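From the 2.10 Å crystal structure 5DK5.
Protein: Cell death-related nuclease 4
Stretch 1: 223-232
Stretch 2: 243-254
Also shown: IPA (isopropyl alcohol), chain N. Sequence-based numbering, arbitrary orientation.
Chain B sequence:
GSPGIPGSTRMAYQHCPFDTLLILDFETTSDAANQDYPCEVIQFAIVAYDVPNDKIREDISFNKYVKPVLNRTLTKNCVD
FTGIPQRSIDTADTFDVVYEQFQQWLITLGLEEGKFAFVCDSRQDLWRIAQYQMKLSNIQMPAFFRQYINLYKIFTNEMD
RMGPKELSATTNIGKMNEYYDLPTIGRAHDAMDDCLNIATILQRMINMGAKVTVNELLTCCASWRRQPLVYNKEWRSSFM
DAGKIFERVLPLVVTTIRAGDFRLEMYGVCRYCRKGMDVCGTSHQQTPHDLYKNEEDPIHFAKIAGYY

Stretch 1 (223-232) SWRRQPLVYN
Stretch 2 243-254: GKIFERVLPLVV

Contact between residues 223-232 and 243-254 of Cell death-related nuclease 4, burying 650 Å² in all. Stretch 1 opens with a 3-10 segment (223-225, phi/psi near -80/-10), closed by Arg226 N to Ser223 O at 3.1 Å, then runs extended from Gln227 (-94/139) to Asn232. Stretch 2 is helical over 243-249, leaves helical phi/psi at Leu250 (-68/136), and enters a strand at Val253. The two stretches run roughly antiparallel: CA of Arg225 lies 6.7 Å from CA of Arg248, and CA of Leu229 7.7 Å from CA of Lys244.

Two arginines supply all the direct hydrogen bonds, each to backbone carbonyls. Arg225 (m, t, m, chi4 -175°) gathers the carbonyls where the helix ends: NH1 donates to Glu247 O (2.9 Å) and Leu250 O (2.8 Å), NH2 to Pro251 O (3.0 Å), all near the guanidinium plane. Val253 covers one face, its CG2 3.4 Å from Arg225 CZ. Arg248 (m, m, t, chi4 91°) reaches back, NH1 donating in plane to Gln227 O (2.9 Å, 163°). Its guanidinium is sandwiched between Arg225 CA and Trp224 O on one face and Leu229 CB on the other, the last 3.9 Å from Arg248 CZ.

Apolar contacts flank this polar centre. Trp224 (p, chi2 -95°) sets CZ2 3.5 Å from Val253 CG1. Leu229 (t, p) points toward the helix, its CD2 3.6 Å from Ile245 CD1. Ile245 CD1 also meets the edge of the Tyr231 ring (t, chi2 70°), 4.0 Å from Tyr231 CE1. Ile245 is m, m.

Three waters bridge the stretches. One accepts from Trp224 NE1 (3.2 Å) and donates to Val254 O (3.0 Å); another links Arg248 NH2 (3.0 Å) to Pro228 O (3.1 Å); the third accepts from Arg248 NH1 (2.9 Å) and donates weakly to Arg225 O (3.4 Å).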

ATOM      1  N   SER B 223       6.856   2.400  34.439  1.00 37.39           N
ATOM      2  CA  SER B 223       6.144   3.411  35.214  1.00 45.11           C
ATOM      3  C   SER B 223       5.819   4.655  34.386  1.00 41.95           C
ATOM      4  O   SER B 223       4.848   5.354  34.666  1.00 39.74           O
ATOM      5  CB  SER B 223       6.961   3.812  36.443  1.00 48.06           C
ATOM      6  OG  SER B 223       6.253   4.753  37.232  1.00 50.49           O
ATOM      7  N   TRP B 224       6.631   4.930  33.370  1.00 45.09           N
ATOM      8  CA  TRP B 224       6.451   6.139  32.570  1.00 45.81           C
ATOM      9  C   TRP B 224       5.298   6.019  31.568  1.00 45.05           C
ATOM     10  O   TRP B 224       4.967   6.991  30.886  1.00 45.02           O
ATOM     11  CB  TRP B 224       7.750   6.495  31.836  1.00 43.99           C
ATOM     12  CG  TRP B 224       8.297   5.408  30.963  1.00 41.00           C
ATOM     13  CD1 TRP B 224       9.242   4.483  31.302  1.00 40.82           C
ATOM     14  CD2 TRP B 224       7.944   5.138  29.601  1.00 38.26           C
ATOM     15  NE1 TRP B 224       9.495   3.653  30.239  1.00 39.04           N
ATOM     16  CE2 TRP B 224       8.711   4.033  29.183  1.00 37.79           C
ATOM     17  CE3 TRP B 224       7.052   5.721  28.697  1.00 36.75           C
ATOM     18  CZ2 TRP B 224       8.613   3.499  27.899  1.00 35.67           C
ATOM     19  CZ3 TRP B 224       6.956   5.190  27.424  1.00 34.74           C
ATOM     20  CH2 TRP B 224       7.732   4.091  27.038  1.00 34.89           C
ATOM     21  N   ARG B 225       4.692   4.837  31.481  1.00 42.17           N
ATOM     22  CA  ARG B 225       3.501   4.640  30.651  1.00 42.14           C
ATOM     23  C   ARG B 225       2.220   4.736  31.478  1.00 42.68           C
ATOM     24  O   ARG B 225       1.119   4.617  30.942  1.00 42.99           O
ATOM     25  CB  ARG B 225       3.549   3.287  29.937  1.00 41.63           C
ATOM     26  CG  ARG B 225       4.571   3.209  28.817  1.00 42.50           C
ATOM     27  CD  ARG B 225       4.217   2.127  27.805  1.00 40.98           C
ATOM     28  NE  ARG B 225       4.056   0.810  28.416  1.00 39.63           N
ATOM     29  CZ  ARG B 225       3.848  -0.312  27.731  1.00 29.79           C
ATOM     30  NH1 ARG B 225       3.780  -0.286  26.408  1.00 28.67           N
ATOM     31  NH2 ARG B 225       3.713  -1.465  28.370  1.00 30.05           N
ATOM     32  N   ARG B 226       2.367   4.950  32.781  1.00 46.71           N
ATOM     33  CA  ARG B 226       1.218   4.972  33.681  1.00 47.45           C
ATOM     34  C   ARG B 226       0.338   6.193  33.434  1.00 45.56           C
ATOM     35  O   ARG B 226      -0.884   6.112  33.569  1.00 43.27           O
ATOM     36  CB  ARG B 226       1.677   4.941  35.140  1.00 51.42           C
ATOM     37  CG  ARG B 226       2.359   3.638  35.524  1.00 54.97           C
ATOM     38  CD  ARG B 226       2.732   3.587  36.997  1.00 60.61           C
ATOM     39  NE  ARG B 226       1.563   3.375  37.855  1.00 65.92           N
ATOM     40  CZ  ARG B 226       1.017   4.282  38.664  1.00 71.11           C
ATOM     41  NH1 ARG B 226       1.518   5.508  38.769  1.00 73.32           N
ATOM     42  NH2 ARG B 226      -0.044   3.953  39.385  1.00 73.22           N
ATOM     43  N   GLN B 227       0.955   7.316  33.071  1.00 45.98           N
ATOM     44  CA  GLN B 227       0.197   8.518  32.743  1.00 50.76           C
ATOM     45  C   GLN B 227      -0.045   8.574  31.232  1.00 51.88           C
ATOM     46  O   GLN B 227       0.850   8.243  30.455  1.00 49.22           O
ATOM     47  CB  GLN B 227       0.920   9.782  33.222  1.00 56.08           C
ATOM     48  CG  GLN B 227       2.287  10.045  32.593  1.00 59.55           C
ATOM     49  CD  GLN B 227       2.729  11.489  32.765  1.00 64.35           C
ATOM     50  OE1 GLN B 227       2.103  12.410  32.236  1.00 64.75           O
ATOM     51  NE2 GLN B 227       3.809  11.694  33.513  1.00 66.61           N
ATOM     52  N   PRO B 228      -1.262   8.972  30.812  1.00 49.09           N
ATOM     53  CA  PRO B 228      -1.573   9.081  29.380  1.00 48.08           C
ATOM     54  C   PRO B 228      -0.599   9.957  28.596  1.00 43.88           C
ATOM     55  O   PRO B 228      -0.134  10.980  29.096  1.00 42.71           O
ATOM     56  CB  PRO B 228      -2.970   9.706  29.377  1.00 50.14           C
ATOM     57  CG  PRO B 228      -3.576   9.258  30.649  1.00 52.18           C
ATOM     58  CD  PRO B 228      -2.454   9.216  31.645  1.00 52.42           C
ATOM     59  N   LEU B 229      -0.303   9.542  27.368  1.00 50.67           N
ATOM     60  CA  LEU B 229       0.550  10.310  26.472  1.00 50.57           C
ATOM     61  C   LEU B 229      -0.126  11.615  26.068  1.00 51.82           C
ATOM     62  O   LEU B 229      -1.306  11.627  25.719  1.00 51.04           O
ATOM     63  CB  LEU B 229       0.883   9.484  25.226  1.00 49.33           C
ATOM     64  CG  LEU B 229       1.723  10.153  24.136  1.00 47.45           C
ATOM     65  CD1 LEU B 229       3.148  10.373  24.615  1.00 48.07           C
ATOM     66  CD2 LEU B 229       1.702   9.320  22.864  1.00 45.54           C
ATOM     67  N   VAL B 230       0.622  12.713  26.120  1.00 46.23           N
ATOM     68  CA  VAL B 230       0.119  13.993  25.639  1.00 49.70           C
ATOM     69  C   VAL B 230       0.047  13.946  24.116  1.00 48.86           C
ATOM     70  O   VAL B 230       1.065  14.044  23.429  1.00 47.98           O
ATOM     71  CB  VAL B 230       1.003  15.167  26.099  1.00 51.69           C
ATOM     72  CG1 VAL B 230       0.493  16.484  25.523  1.00 51.63           C
ATOM     73  CG2 VAL B 230       1.039  15.233  27.620  1.00 52.70           C
ATOM     74  N   TYR B 231      -1.169  13.799  23.602  1.00 61.37           N
ATOM     75  CA  TYR B 231      -1.390  13.511  22.190  1.00 60.22           C
ATOM     76  C   TYR B 231      -1.036  14.680  21.274  1.00 59.72           C
ATOM     77  O   TYR B 231      -1.532  15.793  21.446  1.00 59.35           O
ATOM     78  CB  TYR B 231      -2.852  13.112  21.973  1.00 59.75           C
ATOM     79  CG  TYR B 231      -3.156  12.588  20.587  1.00 56.97           C
ATOM     80  CD1 TYR B 231      -2.684  11.351  20.173  1.00 55.32           C
ATOM     81  CD2 TYR B 231      -3.929  13.325  19.699  1.00 56.27           C
ATOM     82  CE1 TYR B 231      -2.961  10.865  18.908  1.00 54.42           C
ATOM     83  CE2 TYR B 231      -4.214  12.848  18.432  1.00 55.53           C
ATOM     84  CZ  TYR B 231      -3.728  11.616  18.042  1.00 54.52           C
ATOM     85  OH  TYR B 231      -4.006  11.130  16.785  1.00 52.55           O
ATOM     86  N   ASN B 232      -0.169  14.407  20.303  1.00 53.82           N
ATOM     87  CA  ASN B 232       0.147  15.356  19.239  1.00 52.77           C
ATOM     88  C   ASN B 232      -0.614  14.984  17.971  1.00 50.20           C
ATOM     89  O   ASN B 232      -0.396  13.916  17.404  1.00 47.24           O
ATOM     90  CB  ASN B 232       1.652  15.379  18.971  1.00 53.69           C
ATOM     91  CG  ASN B 232       2.034  16.349  17.872  1.00 55.72           C
ATOM     92  OD1 ASN B 232       1.263  17.239  17.515  1.00 57.39           O
ATOM     93  ND2 ASN B 232       3.233  16.182  17.331  1.00 57.19           N
ATOM     94  N   GLY B 243       6.958   7.641  17.344  1.00 33.36           N
ATOM     95  CA  GLY B 243       7.635   6.747  18.265  1.00 34.36           C
ATOM     96  C   GLY B 243       6.948   6.704  19.615  1.00 34.64           C
ATOM     97  O   GLY B 243       6.815   5.641  20.219  1.00 32.56           O
ATOM     98  N   LYS B 244       6.505   7.867  20.084  1.00 35.64           N
ATOM     99  CA  LYS B 244       5.808   7.966  21.360  1.00 36.66           C
ATOM    100  C   LYS B 244       4.514   7.160  21.328  1.00 35.31           C
ATOM    101  O   LYS B 244       4.161   6.505  22.308  1.00 34.31           O
ATOM    102  CB  LYS B 244       5.511   9.427  21.700  1.00 40.24           C
ATOM    103  CG  LYS B 244       6.746  10.312  21.776  1.00 45.12           C
ATOM    104  CD  LYS B 244       7.644   9.927  22.941  1.00 49.65           C
ATOM    105  CE  LYS B 244       8.858  10.837  23.031  1.00 53.33           C
ATOM    106  NZ  LYS B 244       9.783  10.432  24.127  1.00 56.59           N
ATOM    107  N   ILE B 245       3.814   7.214  20.198  1.00 34.62           N
ATOM    108  CA  ILE B 245       2.597   6.433  20.007  1.00 33.69           C
ATOM    109  C   ILE B 245       2.906   4.940  20.014  1.00 30.06           C
ATOM    110  O   ILE B 245       2.236   4.165  20.695  1.00 28.66           O
ATOM    111  CB  ILE B 245       1.894   6.793  18.677  1.00 27.08           C
ATOM    112  CG1 ILE B 245       1.341   8.222  18.724  1.00 30.27           C
ATOM    113  CG2 ILE B 245       0.783   5.795  18.358  1.00 26.35           C
ATOM    114  CD1 ILE B 245       0.172   8.426  19.679  1.00 31.26           C
ATOM    115  N   PHE B 246       3.912   4.546  19.237  1.00 25.00           N
ATOM    116  CA  PHE B 246       4.345   3.153  19.168  1.00 31.66           C
ATOM    117  C   PHE B 246       4.642   2.586  20.555  1.00 29.93           C
ATOM    118  O   PHE B 246       4.332   1.431  20.843  1.00 27.64           O
ATOM    119  CB  PHE B 246       5.595   3.022  18.290  1.00 36.91           C
ATOM    120  CG  PHE B 246       5.413   3.509  16.876  1.00 39.37           C
ATOM    121  CD1 PHE B 246       4.159   3.558  16.292  1.00 39.18           C
ATOM    122  CD2 PHE B 246       6.508   3.917  16.130  1.00 39.31           C
ATOM    123  CE1 PHE B 246       4.000   4.004  14.994  1.00 37.74           C
ATOM    124  CE2 PHE B 246       6.355   4.363  14.832  1.00 38.64           C
ATOM    125  CZ  PHE B 246       5.098   4.407  14.264  1.00 37.86           C
ATOM    126  N   GLU B 247       5.243   3.410  21.407  1.00 26.32           N
ATOM    127  CA  GLU B 247       5.665   2.975  22.737  1.00 36.36           C
ATOM    128  C   GLU B 247       4.484   2.558  23.606  1.00 34.81           C
ATOM    129  O   GLU B 247       4.591   1.626  24.405  1.00 34.90           O
ATOM    130  CB  GLU B 247       6.449   4.088  23.437  1.00 39.25           C
ATOM    131  CG  GLU B 247       7.882   4.253  22.944  1.00 40.99           C
ATOM    132  CD  GLU B 247       8.543   5.523  23.453  1.00 41.49           C
ATOM    133  OE1 GLU B 247       7.872   6.314  24.150  1.00 40.92           O
ATOM    134  OE2 GLU B 247       9.739   5.728  23.157  1.00 40.24           O
ATOM    135  N   ARG B 248       3.361   3.249  23.448  1.00 31.84           N
ATOM    136  CA  ARG B 248       2.177   2.975  24.253  1.00 32.18           C
ATOM    137  C   ARG B 248       1.358   1.834  23.658  1.00 30.13           C
ATOM    138  O   ARG B 248       0.789   1.023  24.387  1.00 29.94           O
ATOM    139  CB  ARG B 248       1.315   4.233  24.378  1.00 33.59           C
ATOM    140  CG  ARG B 248       2.073   5.473  24.845  1.00 34.59           C
ATOM    141  CD  ARG B 248       2.925   5.206  26.082  1.00 35.62           C
ATOM    142  NE  ARG B 248       3.498   6.436  26.632  1.00 36.74           N
ATOM    143  CZ  ARG B 248       2.927   7.194  27.567  1.00 33.53           C
ATOM    144  NH1 ARG B 248       1.748   6.869  28.083  1.00 38.05           N
ATOM    145  NH2 ARG B 248       3.543   8.291  27.991  1.00 37.18           N
ATOM    146  N   VAL B 249       1.304   1.773  22.332  1.00 27.62           N
ATOM    147  CA  VAL B 249       0.531   0.747  21.643  1.00 26.30           C
ATOM    148  C   VAL B 249       1.152  -0.634  21.824  1.00 25.20           C
ATOM    149  O   VAL B 249       0.470  -1.583  22.208  1.00 25.41           O
ATOM    150  CB  VAL B 249       0.411   1.054  20.136  1.00 23.90           C
ATOM    151  CG1 VAL B 249      -0.256  -0.106  19.391  1.00 23.05           C
ATOM    152  CG2 VAL B 249      -0.368   2.340  19.926  1.00 36.38           C
ATOM    153  N   LEU B 250       2.446  -0.742  21.539  1.00 27.57           N
ATOM    154  CA  LEU B 250       3.136  -2.022  21.642  1.00 27.93           C
ATOM    155  C   LEU B 250       3.219  -2.460  23.105  1.00 29.39           C
ATOM    156  O   LEU B 250       3.530  -1.646  23.976  1.00 30.75           O
ATOM    157  CB  LEU B 250       4.532  -1.931  21.030  1.00 27.60           C
ATOM    158  CG  LEU B 250       4.568  -1.612  19.534  1.00 27.67           C
ATOM    159  CD1 LEU B 250       5.985  -1.303  19.087  1.00 28.88           C
ATOM    160  CD2 LEU B 250       3.995  -2.765  18.718  1.00 27.20           C
ATOM    161  N   PRO B 251       2.936  -3.746  23.384  1.00 28.41           N
ATOM    162  CA  PRO B 251       2.912  -4.219  24.777  1.00 28.01           C
ATOM    163  C   PRO B 251       4.266  -4.177  25.485  1.00 28.91           C
ATOM    164  O   PRO B 251       4.315  -3.808  26.658  1.00 31.72           O
ATOM    165  CB  PRO B 251       2.419  -5.667  24.649  1.00 27.40           C
ATOM    166  CG  PRO B 251       2.692  -6.051  23.242  1.00 28.15           C
ATOM    167  CD  PRO B 251       2.530  -4.804  22.443  1.00 26.85           C
ATOM    168  N   LEU B 252       5.339  -4.555  24.796  1.00 26.75           N
ATOM    169  CA  LEU B 252       6.662  -4.596  25.416  1.00 27.45           C
ATOM    170  C   LEU B 252       7.425  -3.292  25.202  1.00 27.65           C
ATOM    171  O   LEU B 252       7.398  -2.707  24.119  1.00 28.44           O
ATOM    172  CB  LEU B 252       7.480  -5.775  24.879  1.00 27.06           C
ATOM    173  CG  LEU B 252       6.861  -7.164  25.061  1.00 26.96           C
ATOM    174  CD1 LEU B 252       7.801  -8.238  24.537  1.00 26.71           C
ATOM    175  CD2 LEU B 252       6.503  -7.433  26.517  1.00 49.91           C
ATOM    176  N   VAL B 253       8.110  -2.862  26.257  1.00 29.17           N
ATOM    177  CA  VAL B 253       8.844  -1.604  26.279  1.00 30.44           C
ATOM    178  C   VAL B 253      10.348  -1.855  26.372  1.00 31.95           C
ATOM    179  O   VAL B 253      10.785  -2.836  26.974  1.00 32.68           O
ATOM    180  CB  VAL B 253       8.377  -0.728  27.470  1.00 51.97           C
ATOM    181  CG1 VAL B 253       9.512   0.131  28.036  1.00 53.78           C
ATOM    182  CG2 VAL B 253       7.196   0.136  27.057  1.00 51.85           C
ATOM    183  N   VAL B 254      11.134  -0.964  25.775  1.00 30.62           N
ATOM    184  CA  VAL B 254      12.586  -1.044  25.869  1.00 31.78           C
ATOM    185  C   VAL B 254      13.037  -0.661  27.273  1.00 34.98           C
ATOM    186  O   VAL B 254      12.655   0.388  27.795  1.00 37.38           O
ATOM    187  CB  VAL B 254      13.279  -0.125  24.840  1.00 32.29           C
ATOM    188  CG1 VAL B 254      14.790  -0.056  25.094  1.00 33.91           C
ATOM    189  CG2 VAL B 254      13.004  -0.608  23.428  1.00 32.44           C
TER
HETATM  190  C1  IPA N 306      -1.768   2.892  31.108  1.00 54.83           C
HETATM  191  C2  IPA N 306      -2.806   3.950  30.801  1.00 55.80           C
HETATM  192  C3  IPA N 306      -2.223   4.986  29.867  1.00 55.08           C
HETATM  193  O2  IPA N 306      -3.200   4.585  31.994  1.00 57.94           O
HETATM  194  O   HOH W   1      11.509   1.134  30.436  1.00 37.10           O
HETATM  195  O   HOH W   2       0.055   4.508  27.763  1.00 36.86           O
HETATM  196  O   HOH W   3       2.956  10.935  29.305  1.00 60.63           O